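Local structure of pentalenene synthase (Streptomyces chartreusis NRRL 3882, 6Q4S) at residues H132-T137 and G195-A200. The protein probably catalyses the magnesium-dependent 1,10-cyclization of farnesyl diphosphate to the bicyclic sesquiterpenol 7-epi-alpha-eudesmol, with release of diphosphate. Numbering follows the deposited sequence.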
ATOM      1  N   HIS A 132       7.425  -4.605 -13.625  1.00 34.17           N
ATOM      2  CA  HIS A 132       8.684  -4.468 -14.382  1.00 39.48           C
ATOM      3  C   HIS A 132       8.748  -3.111 -15.112  1.00 38.92           C
ATOM      4  O   HIS A 132       7.822  -2.724 -15.798  1.00 37.30           O
ATOM      5  CB  HIS A 132       8.888  -5.640 -15.364  1.00 41.67           C
ATOM      6  CG  HIS A 132      10.179  -5.540 -16.105  1.00 51.37           C
ATOM      7  ND1 HIS A 132      11.401  -5.803 -15.508  1.00 53.83           N
ATOM      8  CD2 HIS A 132      10.451  -5.110 -17.356  1.00 52.33           C
ATOM      9  CE1 HIS A 132      12.362  -5.572 -16.380  1.00 52.10           C
ATOM     10  NE2 HIS A 132      11.814  -5.140 -17.503  1.00 53.82           N
ATOM     11  N   GLY A 133       9.829  -2.359 -14.884  1.00 37.41           N
ATOM     12  CA  GLY A 133      10.017  -1.080 -15.565  1.00 40.31           C
ATOM     13  C   GLY A 133       9.236   0.072 -14.969  1.00 40.93           C
ATOM     14  O   GLY A 133       9.303   1.163 -15.468  1.00 38.76           O
ATOM     15  N   MET A 134       8.506  -0.153 -13.877  1.00 36.28           N
ATOM     16  CA  MET A 134       7.663   0.879 -13.333  1.00 33.78           C
ATOM     17  C   MET A 134       8.346   1.499 -12.135  1.00 31.24           C
ATOM     18  O   MET A 134       8.968   0.809 -11.362  1.00 31.71           O
ATOM     19  CB  MET A 134       6.265   0.253 -12.901  1.00 33.53           C
ATOM     20  CG  MET A 134       5.507  -0.435 -14.037  1.00 33.31           C
ATOM     21  SD  MET A 134       5.214   0.629 -15.464  1.00 36.19           S
ATOM     22  CE  MET A 134       4.204   1.988 -14.900  1.00 37.45           C
ATOM     23  N   SER A 135       8.136   2.780 -11.912  1.00 30.86           N
ATOM     24  CA  SER A 135       8.735   3.485 -10.812  1.00 34.25           C
ATOM     25  C   SER A 135       8.194   3.008  -9.422  1.00 34.64           C
ATOM     26  O   SER A 135       7.131   2.411  -9.335  1.00 31.19           O
ATOM     27  CB  SER A 135       8.468   4.973 -10.958  1.00 39.79           C
ATOM     28  OG  SER A 135       7.134   5.309 -10.545  1.00 34.73           O
ATOM     29  N   LEU A 136       8.931   3.309  -8.386  1.00 31.25           N
ATOM     30  CA  LEU A 136       8.492   3.088  -7.029  1.00 35.91           C
ATOM     31  C   LEU A 136       7.139   3.832  -6.734  1.00 34.07           C
ATOM     32  O   LEU A 136       6.261   3.292  -6.061  1.00 33.15           O
ATOM     33  CB  LEU A 136       9.587   3.500  -6.016  1.00 35.35           C
ATOM     34  CG  LEU A 136       9.212   3.173  -4.547  1.00 38.42           C
ATOM     35  CD1 LEU A 136       9.070   1.660  -4.350  1.00 39.89           C
ATOM     36  CD2 LEU A 136      10.286   3.748  -3.643  1.00 41.47           C
ATOM     37  N   THR A 137       6.984   5.016  -7.309  1.00 32.76           N
ATOM     38  CA  THR A 137       5.783   5.826  -7.160  1.00 34.20           C
ATOM     39  C   THR A 137       4.576   5.039  -7.715  1.00 33.37           C
ATOM     40  O   THR A 137       3.541   4.986  -7.072  1.00 29.83           O
ATOM     41  CB  THR A 137       5.937   7.225  -7.865  1.00 37.53           C
ATOM     42  OG1 THR A 137       6.915   8.003  -7.178  1.00 39.22           O
ATOM     43  CG2 THR A 137       4.633   8.037  -7.863  1.00 36.21           C
ATOM     44  N   GLY A 195       3.043   2.111 -21.261  1.00 39.90           N
ATOM     45  CA  GLY A 195       4.460   2.483 -21.083  1.00 36.10           C
ATOM     46  C   GLY A 195       4.615   3.947 -20.839  1.00 41.45           C
ATOM     47  O   GLY A 195       5.429   4.583 -21.464  1.00 44.75           O
ATOM     48  N   PHE A 196       3.825   4.509 -19.931  1.00 37.43           N
ATOM     49  CA  PHE A 196       4.042   5.834 -19.490  1.00 34.95           C
ATOM     50  C   PHE A 196       3.671   5.878 -18.002  1.00 34.45           C
ATOM     51  O   PHE A 196       3.141   4.917 -17.492  1.00 38.29           O
ATOM     52  CB  PHE A 196       3.172   6.809 -20.310  1.00 37.82           C
ATOM     53  CG  PHE A 196       1.682   6.723 -19.988  1.00 37.13           C
ATOM     54  CD1 PHE A 196       0.908   5.701 -20.495  1.00 36.00           C
ATOM     55  CD2 PHE A 196       1.092   7.626 -19.135  1.00 37.70           C
ATOM     56  CE1 PHE A 196      -0.443   5.590 -20.179  1.00 33.50           C
ATOM     57  CE2 PHE A 196      -0.264   7.515 -18.809  1.00 36.44           C
ATOM     58  CZ  PHE A 196      -1.015   6.470 -19.305  1.00 31.28           C
ATOM     59  N   GLU A 197       3.907   7.005 -17.361  1.00 37.11           N
ATOM     60  CA  GLU A 197       3.430   7.286 -16.025  1.00 39.87           C
ATOM     61  C   GLU A 197       2.853   8.662 -15.943  1.00 42.43           C
ATOM     62  O   GLU A 197       3.421   9.614 -16.478  1.00 42.75           O
ATOM     63  CB  GLU A 197       4.522   7.140 -14.984  1.00 45.69           C
ATOM     64  CG  GLU A 197       4.911   5.667 -14.820  1.00 49.49           C
ATOM     65  CD  GLU A 197       5.892   5.370 -13.679  1.00 50.83           C
ATOM     66  OE1 GLU A 197       5.945   6.244 -12.725  1.00 43.13           O
ATOM     67  OE2 GLU A 197       6.572   4.251 -13.799  1.00 34.88           O
ATOM     68  N   VAL A 198       1.719   8.768 -15.266  1.00 34.12           N
ATOM     69  CA  VAL A 198       1.024  10.058 -15.139  1.00 38.98           C
ATOM     70  C   VAL A 198       1.809  10.895 -14.140  1.00 40.10           C
ATOM     71  O   VAL A 198       2.225  10.353 -13.106  1.00 39.64           O
ATOM     72  CB  VAL A 198      -0.438   9.895 -14.636  1.00 37.58           C
ATOM     73  CG1 VAL A 198      -1.079  11.266 -14.356  1.00 39.72           C
ATOM     74  CG2 VAL A 198      -1.289   9.189 -15.652  1.00 37.07           C
ATOM     75  N   PRO A 199       2.008  12.225 -14.413  1.00 40.45           N
ATOM     76  CA  PRO A 199       2.767  13.045 -13.436  1.00 40.26           C
ATOM     77  C   PRO A 199       2.147  13.041 -12.076  1.00 41.42           C
ATOM     78  O   PRO A 199       0.911  13.236 -11.959  1.00 45.59           O
ATOM     79  CB  PRO A 199       2.771  14.452 -14.063  1.00 44.48           C
ATOM     80  CG  PRO A 199       2.769  14.137 -15.527  1.00 41.74           C
ATOM     81  CD  PRO A 199       1.850  12.936 -15.693  1.00 38.02           C
ATOM     82  N   ALA A 200       2.980  12.808 -11.040  1.00 39.67           N
ATOM     83  CA  ALA A 200       2.457  12.492  -9.699  1.00 37.62           C
ATOM     84  C   ALA A 200       1.593  13.617  -9.152  1.00 41.99           C
ATOM     85  O   ALA A 200       0.596  13.354  -8.484  1.00 40.89           O
ATOM     86  CB  ALA A 200       3.581  12.139  -8.728  1.00 39.26           C
TER
HETATM   87  O   HOH W   1       7.058   3.199 -16.597  1.00 58.51           O
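Gly133 meets Glu197 through a water that donates to Gly133 O and to Glu197 OE2; the positive phi of Gly133, 80°, a value that favours glycine, lies in the turn that follows helix 118-131. Met134 follows, its flexible thioether bent at chi2 and chi3 so that the methyl CE comes back over the Glu197 side chain, 3.7 Å from CG and 3.5 Å from OE2. Ser135 makes the two direct hydrogen bonds of the contact. Its backbone N-H points almost straight at Glu197 OE2 (2.9 Å, 174°), and its hydroxyl OG donates to OE1 at 2.7 Å. Each carboxylate oxygen uses its syn lone pair, so the group is held in a bidentate arrangement by the N-H and O-H of one residue, which fixes its rotation; the extended Glu197 chain spans the gap. Ser135 is also the N-cap of helix 136-161, where OG caps Trp138 N, and the carboxylate, lying at this helix start, is probably stabilised by the helix dipole. In the all-helical class I terpene synthase fold, this clasp ties the turn between two helices to the loop leaving helix 183-194, at the surface and away from the metal-binding motifs. In the first turn of helix 136-161, Thr137 turns its methyl CG2 to Ala200 CB, 4.3 Å away, a light apolar touch for which two small residues serve; both also pack against the second subunit.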